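Local coordinates for protein probable oxidoreductase (Pseudomonas aeruginosa, PDB 4B7C) that probably acts as an NADP(H)-dependent oxidoreductase of the medium-chain dehydrogenase/reductase superfamily, at residues 124-129 with 305-309; 41-47 with 79-85; 137-142 with 165-170; 52-56 with 250-254. All blocks are in the same frame, centred on the assembly; numbering follows the deposited sequence.

Interaction 1: 124-129 with 305-309; sequences PRYLSA and SREDI
The 3-10 turn that includes Pro124 and Arg125, together with Ser128 and Ala129 after it, lies against Ser305 and the first residues of strand 307-311, with Ala129 CA 6.0 Å from Ser305 CA. The backbones stay apart here, and side chains bridge them. Strand 307-311 belongs to the mixed sheet of the GroES-like domain, and the contact is built round a side-on, two-pronged arginine-carboxylate salt bridge. Arg125 NE donates to Glu307 OE2 at 3.0 Å, and Arg125 NH2 to Glu307 OE1 at the same 3.0 Å, the second bond landing on the syn lone pair. Both oxygens lie close to the guanidinium plane, while the carboxylate is turned 34° against it. Arg125 reaches this position because its chain is bent at chi2 and chi3, which brings the guanidinium in toward Glu307. Pro124 CG touches Ile309 CD1 at 3.9 Å, the two side chains crossing at about a right angle. At Ser305, Ala129 CB packs 3.4 Å from Ser305 OG. Farther along the strand, Asp308 pairs with Lys322, and Leu127 lies against Val333 of the adjoining strand 331-335. Three donors converge on Glu307 OE2, so the carboxylate is firmly fixed and its negative charge is probably well stabilised. Beside Arg125 NE come two hydroxyls: Ser305 OG, 2.7 Å from Glu307 OE2, approaches nearly in line with the C-O bond. Ser128 OG comes from the anti side, 2.5 Å from Glu307 OE2.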
loop_
_atom_site.group_PDB
_atom_site.type_symbol
_atom_site.label_atom_id
_atom_site.label_comp_id
_atom_site.label_asym_id
_atom_site.label_seq_id
_atom_site.Cartn_x
_atom_site.Cartn_y
_atom_site.Cartn_z
ATOM N N PRO B 124 -3.191 35.012 -5.351
ATOM C CA PRO B 124 -3.406 33.969 -4.367
ATOM C C PRO B 124 -3.754 32.618 -4.965
ATOM O O PRO B 124 -3.525 31.602 -4.322
ATOM C CB PRO B 124 -4.608 34.477 -3.567
ATOM C CG PRO B 124 -4.632 35.938 -3.784
ATOM C CD PRO B 124 -4.162 36.112 -5.193
ATOM N N ARG B 125 -4.274 32.612 -6.191
ATOM C CA ARG B 125 -4.623 31.371 -6.868
ATOM C C ARG B 125 -3.388 30.521 -7.225
ATOM O O ARG B 125 -3.481 29.308 -7.419
ATOM C CB ARG B 125 -5.461 31.628 -8.120
ATOM C CG ARG B 125 -6.000 30.330 -8.709
ATOM C CD ARG B 125 -7.431 30.433 -9.188
ATOM N NE ARG B 125 -8.316 31.062 -8.214
ATOM C CZ ARG B 125 -9.321 31.880 -8.518
ATOM N NH1 ARG B 125 -9.590 32.211 -9.780
ATOM N NH2 ARG B 125 -10.058 32.387 -7.544
ATOM N N TYR B 126 -2.236 31.172 -7.296
ATOM C CA TYR B 126 -0.968 30.466 -7.497
ATOM C C TYR B 126 -0.500 29.761 -6.213
ATOM O O TYR B 126 0.581 29.179 -6.175
ATOM C CB TYR B 126 0.116 31.422 -8.007
ATOM C CG TYR B 126 -0.100 31.778 -9.457
ATOM C CD1 TYR B 126 0.131 30.845 -10.455
ATOM C CD2 TYR B 126 -0.541 33.035 -9.818
ATOM C CE1 TYR B 126 -0.072 31.159 -11.791
ATOM C CE2 TYR B 126 -0.736 33.362 -11.142
ATOM C CZ TYR B 126 -0.519 32.425 -12.133
ATOM O OH TYR B 126 -0.704 32.792 -13.450
ATOM N N LEU B 127 -1.322 29.841 -5.168
ATOM C CA LEU B 127 -1.116 29.055 -3.944
ATOM C C LEU B 127 -2.185 27.993 -3.775
ATOM O O LEU B 127 -2.147 27.237 -2.810
ATOM C CB LEU B 127 -1.126 29.958 -2.717
ATOM C CG LEU B 127 0.001 30.956 -2.639
ATOM C CD1 LEU B 127 -0.201 31.789 -1.376
ATOM C CD2 LEU B 127 1.330 30.226 -2.638
ATOM N N SER B 128 -3.157 27.965 -4.681
ATOM C CA SER B 128 -4.269 27.034 -4.577
ATOM C C SER B 128 -4.329 26.144 -5.808
ATOM O O SER B 128 -3.448 25.308 -6.001
ATOM C CB SER B 128 -5.606 27.753 -4.315
ATOM O OG SER B 128 -5.928 28.645 -5.354
ATOM N N ALA B 129 -5.340 26.331 -6.651
ATOM C CA ALA B 129 -5.528 25.476 -7.827
ATOM C C ALA B 129 -4.333 25.527 -8.786
ATOM O O ALA B 129 -3.988 24.515 -9.426
ATOM C CB ALA B 129 -6.812 25.849 -8.548
ATOM N N SER B 305 -12.057 27.355 -8.078
ATOM C CA SER B 305 -11.112 27.473 -6.980
ATOM C C SER B 305 -11.514 28.545 -5.973
ATOM O O SER B 305 -11.696 29.709 -6.322
ATOM C CB SER B 305 -9.713 27.793 -7.513
ATOM O OG SER B 305 -8.751 27.756 -6.466
ATOM N N ARG B 306 -11.590 28.159 -4.705
ATOM C CA ARG B 306 -11.890 29.123 -3.631
ATOM C C ARG B 306 -10.696 29.330 -2.706
ATOM O O ARG B 306 -10.109 28.376 -2.191
ATOM C CB ARG B 306 -13.140 28.787 -2.780
ATOM C CG ARG B 306 -13.150 27.420 -2.125
ATOM C CD ARG B 306 -14.513 27.118 -1.499
ATOM N NE ARG B 306 -15.068 28.241 -0.724
ATOM C CZ ARG B 306 -15.960 28.102 0.248
ATOM N NH1 ARG B 306 -16.398 26.896 0.584
ATOM N NH2 ARG B 306 -16.400 29.179 0.897
ATOM N N GLU B 307 -10.381 30.595 -2.459
ATOM C CA GLU B 307 -9.361 30.957 -1.489
ATOM C C GLU B 307 -9.964 31.733 -0.322
ATOM O O GLU B 307 -10.803 32.613 -0.503
ATOM C CB GLU B 307 -8.250 31.778 -2.136
ATOM C CG GLU B 307 -7.479 31.030 -3.218
ATOM C CD GLU B 307 -8.175 31.048 -4.567
ATOM O OE1 GLU B 307 -8.902 32.020 -4.842
ATOM O OE2 GLU B 307 -8.010 30.089 -5.348
ATOM N N ASP B 308 -9.543 31.370 0.882
ATOM C CA ASP B 308 -9.913 32.095 2.093
ATOM C C ASP B 308 -8.737 32.966 2.505
ATOM O O ASP B 308 -7.749 32.472 3.060
ATOM C CB ASP B 308 -10.298 31.114 3.218
ATOM C CG ASP B 308 -10.755 31.816 4.488
ATOM O OD1 ASP B 308 -11.216 32.976 4.411
ATOM O OD2 ASP B 308 -10.655 31.192 5.573
ATOM N N ILE B 309 -8.857 34.264 2.245
ATOM C CA ILE B 309 -7.758 35.205 2.453
ATOM C C ILE B 309 -7.891 35.979 3.754
ATOM O O ILE B 309 -8.861 36.708 3.965
ATOM C CB ILE B 309 -7.630 36.193 1.282
ATOM C CG1 ILE B 309 -7.233 35.433 0.020
ATOM C CG2 ILE B 309 -6.564 37.246 1.578
ATOM C CD1 ILE B 309 -7.536 36.192 -1.263
#

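Interaction 2: 41-47 with 79-85; sequences ILVKNEY and VGKVLVS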
loop_
_atom_site.group_PDB
_atom_site.type_symbol
_atom_site.label_atom_id
_atom_site.label_comp_id
_atom_site.label_asym_id
_atom_site.label_seq_id
_atom_site.Cartn_x
_atom_site.Cartn_y
_atom_site.Cartn_z
ATOM N N ILE B 41 18.197 35.779 -4.534
ATOM C CA ILE B 41 17.203 36.806 -4.838
ATOM C C ILE B 41 16.602 37.380 -3.555
ATOM O O ILE B 41 16.635 36.751 -2.490
ATOM C CB ILE B 41 16.084 36.291 -5.750
ATOM C CG1 ILE B 41 15.240 35.220 -5.054
ATOM C CG2 ILE B 41 16.677 35.775 -7.067
ATOM C CD1 ILE B 41 14.036 34.803 -5.875
ATOM N N LEU B 42 16.088 38.601 -3.673
ATOM C CA LEU B 42 15.331 39.270 -2.607
ATOM C C LEU B 42 13.898 39.400 -3.073
ATOM O O LEU B 42 13.622 40.022 -4.116
ATOM C CB LEU B 42 15.915 40.650 -2.265
ATOM C CG LEU B 42 15.019 41.625 -1.458
ATOM C CD1 LEU B 42 14.648 41.046 -0.103
ATOM C CD2 LEU B 42 15.619 43.016 -1.277
ATOM N N VAL B 43 12.986 38.825 -2.299
ATOM C CA VAL B 43 11.567 38.792 -2.645
ATOM C C VAL B 43 10.724 39.476 -1.570
ATOM O O VAL B 43 10.910 39.237 -0.369
ATOM C CB VAL B 43 11.035 37.359 -2.811
ATOM C CG1 VAL B 43 9.526 37.367 -2.988
ATOM C CG2 VAL B 43 11.700 36.646 -3.987
ATOM N N LYS B 44 9.811 40.350 -2.005
ATOM C CA LYS B 44 8.793 40.900 -1.113
ATOM C C LYS B 44 7.644 39.911 -1.057
ATOM O O LYS B 44 6.972 39.682 -2.057
ATOM C CB LYS B 44 8.284 42.265 -1.587
ATOM C CG LYS B 44 7.122 42.811 -0.753
ATOM C CD LYS B 44 7.540 43.171 0.671
ATOM C CE LYS B 44 6.359 43.298 1.645
ATOM N NZ LYS B 44 5.998 42.017 2.342
ATOM N N ASN B 45 7.446 39.297 0.105
ATOM C CA ASN B 45 6.394 38.298 0.251
ATOM C C ASN B 45 5.019 38.967 0.244
ATOM O O ASN B 45 4.794 39.940 0.956
ATOM C CB ASN B 45 6.590 37.473 1.527
ATOM C CG ASN B 45 7.880 36.663 1.518
ATOM O OD1 ASN B 45 8.566 36.553 0.489
ATOM N ND2 ASN B 45 8.208 36.062 2.668
ATOM N N GLU B 46 4.107 38.434 -0.559
ATOM C CA GLU B 46 2.776 39.030 -0.707
ATOM C C GLU B 46 1.665 38.167 -0.121
ATOM O O GLU B 46 0.790 38.668 0.590
ATOM C CB GLU B 46 2.480 39.323 -2.181
ATOM C CG GLU B 46 3.322 40.468 -2.761
ATOM C CD GLU B 46 2.604 41.427 -3.708
ATOM O OE1 GLU B 46 1.434 41.150 -4.124
ATOM O OE2 GLU B 46 3.244 42.489 -4.011
ATOM N N TYR B 47 1.701 36.881 -0.450
ATOM C CA TYR B 47 0.748 35.917 0.063
ATOM C C TYR B 47 1.470 34.639 0.492
ATOM O O TYR B 47 2.355 34.151 -0.206
ATOM C CB TYR B 47 -0.289 35.562 -0.979
ATOM C CG TYR B 47 -1.162 36.715 -1.390
ATOM C CD1 TYR B 47 -2.342 36.993 -0.706
ATOM C CD2 TYR B 47 -0.811 37.518 -2.464
ATOM C CE1 TYR B 47 -3.157 38.043 -1.079
ATOM C CE2 TYR B 47 -1.617 38.568 -2.855
ATOM C CZ TYR B 47 -2.784 38.833 -2.160
ATOM O OH TYR B 47 -3.590 39.865 -2.529
ATOM N N VAL B 79 3.749 33.345 -2.506
ATOM C CA VAL B 79 3.968 34.091 -3.729
ATOM C C VAL B 79 4.445 35.479 -3.372
ATOM O O VAL B 79 3.957 36.109 -2.431
ATOM C CB VAL B 79 2.721 34.202 -4.624
ATOM C CG1 VAL B 79 2.574 32.921 -5.440
ATOM C CG2 VAL B 79 1.472 34.462 -3.813
ATOM N N GLY B 80 5.407 35.955 -4.138
ATOM C CA GLY B 80 5.994 37.261 -3.885
ATOM C C GLY B 80 6.603 37.884 -5.117
ATOM O O GLY B 80 6.726 37.242 -6.161
ATOM N N LYS B 81 7.035 39.129 -4.958
ATOM C CA LYS B 81 7.627 39.899 -6.050
ATOM C C LYS B 81 9.124 40.025 -5.873
ATOM O O LYS B 81 9.607 40.400 -4.800
ATOM C CB LYS B 81 7.013 41.299 -6.108
ATOM C CG LYS B 81 7.464 42.126 -7.303
ATOM C CD LYS B 81 6.996 43.568 -7.174
ATOM C CE LYS B 81 7.116 44.320 -8.484
ATOM N NZ LYS B 81 6.908 45.787 -8.256
ATOM N N VAL B 82 9.862 39.710 -6.924
ATOM C CA VAL B 82 11.306 39.844 -6.901
ATOM C C VAL B 82 11.677 41.324 -6.953
ATOM O O VAL B 82 11.362 42.018 -7.914
ATOM C CB VAL B 82 11.990 39.112 -8.081
ATOM C CG1 VAL B 82 13.487 39.343 -8.011
ATOM C CG2 VAL B 82 11.661 37.613 -8.083
ATOM N N LEU B 83 12.368 41.797 -5.929
ATOM C CA LEU B 83 12.827 43.182 -5.859
ATOM C C LEU B 83 14.248 43.327 -6.390
ATOM O O LEU B 83 14.566 44.282 -7.101
ATOM C CB LEU B 83 12.785 43.694 -4.416
ATOM C CG LEU B 83 11.406 43.691 -3.745
ATOM C CD1 LEU B 83 11.559 44.404 -2.409
ATOM C CD2 LEU B 83 10.343 44.412 -4.575
ATOM N N VAL B 84 15.104 42.389 -6.002
ATOM C CA VAL B 84 16.492 42.349 -6.449
ATOM C C VAL B 84 16.865 40.923 -6.780
ATOM O O VAL B 84 16.617 40.018 -5.979
ATOM C CB VAL B 84 17.499 42.828 -5.378
ATOM C CG1 VAL B 84 18.921 42.587 -5.863
ATOM C CG2 VAL B 84 17.267 44.286 -5.010
ATOM N N SER B 85 17.499 40.736 -7.932
ATOM C CA SER B 85 18.026 39.435 -8.324
ATOM C C SER B 85 19.511 39.455 -8.640
ATOM O O SER B 85 19.993 40.299 -9.389
ATOM C CB SER B 85 17.299 38.878 -9.538
ATOM O OG SER B 85 17.911 37.664 -9.950
#
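Strand 41-47 pairs antiparallel with 79-85, from Ile41 opposite Ser85 to Tyr47 opposite Val79, and the register slips by one residue at each of two classic beta bulges. At the first, Leu83 and Val84 both face Leu42, whose O takes Leu83 N at 2.8 Å and Val84 N only weakly at 3.4 Å. At the second, Glu46 N (3.0 Å) and Tyr47 N (3.1 Å) share Val79 O, both lying in its carbonyl plane. Between the bulges Lys44 and Lys81 form a regular hydrogen-bonded pair. Ile41, Val43 and Val82 face the same side, where Val43 CG2 meets Val82 CG2 at 4.2 Å and strand 95-97 adds Val96. Gly80, paired with Asn45, has Val43 CG1 3.6 Å from its CA, the methyl packing directly on bare backbone. Asn45 shares the face of Val43 and gives its ND2 to the carbonyls of Gln103 and Leu100. Leu42, Lys44, Val79 and Val84 line the other face. There Val79 CG2 lies between the backbone N and the carbonyl carbon, which sets it 3.5 Å from Tyr47 CB. Lys44 bends at chi2 and chi4, carrying NZ back to Asn45 O at 2.8 Å, and it also reaches Asp104 O. The doubly bulged pair is part of the mixed sheet of the GroES-like domain, where strands 105-108 and 331-335 also pair with strand 41-49.

Interaction 3: 137-142 with 165-170; sequences AYFALL and VAGQIA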
loop_
_atom_site.group_PDB
_atom_site.type_symbol
_atom_site.label_atom_id
_atom_site.label_comp_id
_atom_site.label_asym_id
_atom_site.label_seq_id
_atom_site.Cartn_x
_atom_site.Cartn_y
_atom_site.Cartn_z
ATOM N N ALA B 137 -3.301 17.611 -6.206
ATOM C CA ALA B 137 -4.532 16.971 -6.681
ATOM C C ALA B 137 -4.331 16.414 -8.073
ATOM O O ALA B 137 -4.673 15.269 -8.359
ATOM C CB ALA B 137 -5.708 17.965 -6.671
ATOM N N TYR B 138 -3.788 17.251 -8.943
ATOM C CA TYR B 138 -3.613 16.918 -10.352
ATOM C C TYR B 138 -2.731 15.682 -10.541
ATOM O O TYR B 138 -3.144 14.698 -11.170
ATOM C CB TYR B 138 -2.984 18.115 -11.072
ATOM C CG TYR B 138 -2.862 17.968 -12.560
ATOM C CD1 TYR B 138 -3.896 18.372 -13.405
ATOM C CD2 TYR B 138 -1.696 17.468 -13.139
ATOM C CE1 TYR B 138 -3.781 18.247 -14.775
ATOM C CE2 TYR B 138 -1.573 17.347 -14.516
ATOM C CZ TYR B 138 -2.619 17.737 -15.326
ATOM O OH TYR B 138 -2.503 17.633 -16.689
ATOM N N PHE B 139 -1.528 15.728 -9.988
ATOM C CA PHE B 139 -0.576 14.632 -10.203
ATOM C C PHE B 139 -0.914 13.381 -9.383
ATOM O O PHE B 139 -0.818 12.271 -9.887
ATOM C CB PHE B 139 0.868 15.096 -9.993
ATOM C CG PHE B 139 1.340 16.023 -11.070
ATOM C CD1 PHE B 139 1.531 15.555 -12.353
ATOM C CD2 PHE B 139 1.542 17.365 -10.813
ATOM C CE1 PHE B 139 1.926 16.411 -13.366
ATOM C CE2 PHE B 139 1.930 18.230 -11.824
ATOM C CZ PHE B 139 2.123 17.754 -13.099
ATOM N N ALA B 140 -1.335 13.569 -8.146
ATOM C CA ALA B 140 -1.709 12.437 -7.284
ATOM C C ALA B 140 -2.871 11.654 -7.885
ATOM O O ALA B 140 -2.807 10.431 -8.022
ATOM C CB ALA B 140 -2.034 12.912 -5.888
ATOM N N LEU B 141 -3.919 12.364 -8.302
ATOM C CA LEU B 141 -5.080 11.697 -8.895
ATOM C C LEU B 141 -4.738 11.039 -10.209
ATOM O O LEU B 141 -4.974 9.854 -10.397
ATOM C CB LEU B 141 -6.258 12.667 -9.110
ATOM C CG LEU B 141 -7.506 12.014 -9.730
ATOM C CD1 LEU B 141 -8.105 11.013 -8.743
ATOM C CD2 LEU B 141 -8.557 13.043 -10.143
ATOM N N LEU B 142 -4.179 11.812 -11.124
ATOM C CA LEU B 142 -3.995 11.348 -12.500
ATOM C C LEU B 142 -2.824 10.387 -12.698
ATOM O O LEU B 142 -2.927 9.424 -13.463
ATOM C CB LEU B 142 -3.855 12.539 -13.454
ATOM C CG LEU B 142 -5.052 13.505 -13.490
ATOM C CD1 LEU B 142 -4.765 14.679 -14.426
ATOM C CD2 LEU B 142 -6.333 12.779 -13.882
ATOM N N VAL B 165 -10.252 20.175 -5.383
ATOM C CA VAL B 165 -9.737 20.163 -6.762
ATOM C C VAL B 165 -9.709 18.749 -7.352
ATOM O O VAL B 165 -10.122 18.534 -8.489
ATOM C CB VAL B 165 -8.328 20.783 -6.845
ATOM C CG1 VAL B 165 -7.742 20.586 -8.240
ATOM C CG2 VAL B 165 -8.395 22.263 -6.476
ATOM N N ALA B 166 -9.215 17.793 -6.571
ATOM C CA ALA B 166 -9.127 16.398 -7.011
ATOM C C ALA B 166 -10.495 15.854 -7.470
ATOM O O ALA B 166 -10.603 15.216 -8.514
ATOM C CB ALA B 166 -8.547 15.519 -5.888
ATOM N N GLY B 167 -11.527 16.120 -6.679
ATOM C CA GLY B 167 -12.889 15.676 -7.004
ATOM C C GLY B 167 -13.422 16.254 -8.304
ATOM O O GLY B 167 -14.086 15.569 -9.071
ATOM N N GLN B 168 -13.093 17.510 -8.562
ATOM C CA GLN B 168 -13.519 18.176 -9.794
ATOM C C GLN B 168 -12.800 17.612 -11.004
ATOM O O GLN B 168 -13.396 17.394 -12.064
ATOM C CB GLN B 168 -13.301 19.689 -9.701
ATOM C CG GLN B 168 -14.184 20.370 -8.664
ATOM C CD GLN B 168 -13.951 21.870 -8.579
ATOM O OE1 GLN B 168 -14.438 22.621 -9.413
ATOM N NE2 GLN B 168 -13.217 22.311 -7.561
ATOM N N ILE B 169 -11.507 17.353 -10.851
ATOM C CA ILE B 169 -10.747 16.706 -11.924
ATOM C C ILE B 169 -11.354 15.338 -12.236
ATOM O O ILE B 169 -11.543 14.975 -13.397
ATOM C CB ILE B 169 -9.252 16.552 -11.573
ATOM C CG1 ILE B 169 -8.588 17.926 -11.434
ATOM C CG2 ILE B 169 -8.532 15.778 -12.675
ATOM C CD1 ILE B 169 -7.165 17.875 -10.921
ATOM N N ALA B 170 -11.654 14.580 -11.186
ATOM C CA ALA B 170 -12.254 13.250 -11.330
ATOM C C ALA B 170 -13.586 13.305 -12.091
ATOM O O ALA B 170 -13.853 12.464 -12.955
ATOM C CB ALA B 170 -12.456 12.622 -9.960
#
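Ile169 of helix 161-172 fits as a knob into the hole formed by Ala137, Tyr138, Leu141 and Leu142 of helix 132-145. Helix 161-172 follows strand 152-155, the first of the parallel Rossmann sheet in chain order. The two axes cross at -53° and pass 9.1 Å apart, with small residues where the backbones come nearest: Ala137 CB is 3.8 Å from Ala166 CB and 3.7 Å from Val165 CG1. The knob works with two branches. Its CD1 methyl reaches in beside the backbone of Tyr138, 3.7 Å from the CA of that residue, and grazes the tyrosine ring obliquely. Its CG2 methyl turns toward the two leucines, with Leu142 CD2 3.9 Å away. Within its own helix Leu142 also lays CD1 over one face of the Tyr138 ring. A second shell holds these groups in place. Tyr138 OH hydrogen-bonds to Glu293 of helix 287-299, and the same helix covers the contact with Met294, against Tyr138 and Val165, and Trp297, against Ile169. On the sheet side, Phe223 of strand 219-224 touches Leu141 and Ala166, so the helix pair lies between the parallel sheet and an outer helix. Leu141 CG lies opposite the backbone N (chi1 -180°) and the chain turns at chi2 (67°), pushing CD2 past Ile169 into the backbone of the other helix, where it comes to rest 3.4 Å from Ala166 O and 3.6 Å from Ala170 N.

Interaction 4: 52-56 with 250-254; sequences PAMRG and ISQYN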
loop_
_atom_site.group_PDB
_atom_site.type_symbol
_atom_site.label_atom_id
_atom_site.label_comp_id
_atom_site.label_asym_id
_atom_site.label_seq_id
_atom_site.Cartn_x
_atom_site.Cartn_y
_atom_site.Cartn_z
ATOM N N PRO B 52 -1.995 22.309 6.281
ATOM C CA PRO B 52 -1.912 21.335 7.393
ATOM C C PRO B 52 -0.539 20.684 7.523
ATOM O O PRO B 52 -0.129 20.335 8.639
ATOM C CB PRO B 52 -2.972 20.289 7.020
ATOM C CG PRO B 52 -3.947 21.032 6.170
ATOM C CD PRO B 52 -3.107 21.989 5.371
ATOM N N ALA B 53 0.156 20.514 6.394
ATOM C CA ALA B 53 1.518 19.954 6.393
ATOM C C ALA B 53 2.466 20.730 7.301
ATOM O O ALA B 53 3.485 20.193 7.748
ATOM C CB ALA B 53 2.078 19.875 4.979
ATOM N N MET B 54 2.123 21.982 7.587
ATOM C CA MET B 54 2.925 22.818 8.505
ATOM C C MET B 54 3.093 22.192 9.894
ATOM O O MET B 54 4.114 22.372 10.568
ATOM C CB MET B 54 2.296 24.198 8.675
ATOM C CG MET B 54 2.595 25.140 7.533
ATOM S SD MET B 54 1.715 26.680 7.632
ATOM C CE MET B 54 2.848 27.872 6.907
ATOM N N ARG B 55 2.083 21.443 10.308
ATOM C CA ARG B 55 2.138 20.735 11.592
ATOM C C ARG B 55 3.275 19.683 11.607
ATOM O O ARG B 55 4.074 19.585 12.564
ATOM C CB ARG B 55 0.751 20.148 11.899
ATOM C CG ARG B 55 0.479 19.898 13.387
ATOM C CD ARG B 55 0.965 20.886 14.383
ATOM N NE ARG B 55 1.134 20.261 15.692
ATOM C CZ ARG B 55 2.207 19.604 16.137
ATOM N NH1 ARG B 55 3.296 19.451 15.392
ATOM N NH2 ARG B 55 2.179 19.090 17.367
ATOM N N GLY B 56 3.403 18.950 10.507
ATOM C CA GLY B 56 4.487 17.985 10.358
ATOM C C GLY B 56 5.847 18.653 10.323
ATOM O O GLY B 56 6.828 18.125 10.861
ATOM N N ILE B 250 -4.279 14.378 7.931
ATOM C CA ILE B 250 -4.582 15.547 8.772
ATOM C C ILE B 250 -5.110 15.149 10.152
ATOM O O ILE B 250 -4.825 15.811 11.154
ATOM C CB ILE B 250 -5.668 16.445 8.117
ATOM C CG1 ILE B 250 -5.161 17.125 6.845
ATOM C CG2 ILE B 250 -6.123 17.542 9.074
ATOM C CD1 ILE B 250 -6.246 17.608 5.903
ATOM N N SER B 251 -5.886 14.069 10.188
ATOM C CA SER B 251 -6.503 13.571 11.421
ATOM C C SER B 251 -5.463 13.057 12.418
ATOM O O SER B 251 -5.798 12.752 13.562
ATOM C CB SER B 251 -7.523 12.480 11.090
ATOM O OG SER B 251 -6.877 11.327 10.589
ATOM N N GLN B 252 -4.216 12.947 11.954
ATOM C CA GLN B 252 -3.049 12.538 12.725
ATOM C C GLN B 252 -2.132 13.686 13.148
ATOM O O GLN B 252 -1.272 13.472 13.995
ATOM C CB GLN B 252 -2.251 11.534 11.871
ATOM C CG GLN B 252 -3.124 10.379 11.403
ATOM C CD GLN B 252 -3.774 9.619 12.552
ATOM O OE1 GLN B 252 -3.136 9.339 13.566
ATOM N NE2 GLN B 252 -5.057 9.300 12.402
ATOM N N TYR B 253 -2.295 14.890 12.590
ATOM C CA TYR B 253 -1.220 15.914 12.737
ATOM C C TYR B 253 -1.063 16.400 14.197
ATOM O O TYR B 253 0.056 16.436 14.750
ATOM C CB TYR B 253 -1.364 17.128 11.779
ATOM C CG TYR B 253 -0.769 16.944 10.375
ATOM C CD1 TYR B 253 0.575 16.632 10.197
ATOM C CD2 TYR B 253 -1.553 17.099 9.229
ATOM C CE1 TYR B 253 1.113 16.451 8.929
ATOM C CE2 TYR B 253 -1.025 16.917 7.957
ATOM C CZ TYR B 253 0.307 16.595 7.812
ATOM O OH TYR B 253 0.823 16.404 6.549
ATOM N N ASN B 254 -2.185 16.755 14.817
ATOM C CA ASN B 254 -2.189 17.276 16.187
ATOM C C ASN B 254 -2.511 16.204 17.222
ATOM O O ASN B 254 -2.822 16.514 18.377
ATOM C CB ASN B 254 -3.198 18.420 16.309
ATOM C CG ASN B 254 -2.780 19.643 15.525
ATOM O OD1 ASN B 254 -1.791 20.299 15.853
ATOM N ND2 ASN B 254 -3.536 19.959 14.483
HETATM O O HOH W 1 4.004 17.611 7.117
#
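Tyr253 packs against the start of helix 53-58 with the carbonyl oxygen of Pro52 on its ring: Pro52 O sits over the centre of one face, 3.5 Å from the plane. That oxygen also accepts the backbone N-H of Arg55, so one atom serves both the turn and the ring. The ring runs alongside the turn, its CD1 3.7 Å from Gly56 N and its OH 3.6 Å from Ala53 CA. A water held by Ala53 O at 2.7 Å bridges weakly to the Tyr253 hydroxyl. Arg55 passes the tyrosine in the opposite direction, its CB 3.7 Å from Tyr253 CB. Its chain sets out anti to the main-chain nitrogen (chi1 -156°) and then folds at chi2 (39°), which puts Tyr253 O over the centre of one guanidinium face. Arg55 NE makes a weak bond to Asn254 OD1, 2.9 Å long but bent, the amide turned 61° against the guanidinium. The firmer grip on Arg55 comes from Asn59 and from Gly19 O. Pro52 CB also meets Ile250 CG1 at 3.9 Å. The contact spans the two domains: helix 53-58 of the GroES-like part, backed by helix 316-321 through Met54, meets the loop between strand 242-246 and helix 267-270 on the Rossmann side.

From the N terminus, interaction 2 opens first on strand 41-49. Interaction 4 opens at 52-56 before 79-85 closes interaction 2, so these two cross. Interaction 1 then opens at 124-129, in series with interaction 2 and touching it, as Pro124 and Leu127 pack on Tyr47. Interaction 3 opens and closes within 137-170, nested inside the loops of both interaction 1 and interaction 4. Interactions 1 and 4 cross: 250-254 closes interaction 4 before 305-309 closes interaction 1. Interaction 2 pairs two strands within the GroES-like domain, interaction 3 packs the helical flank of the Rossmann sheet, interaction 4 joins the two domains, and interaction 1 marks the chain's return to the mixed sheet of the GroES-like domain.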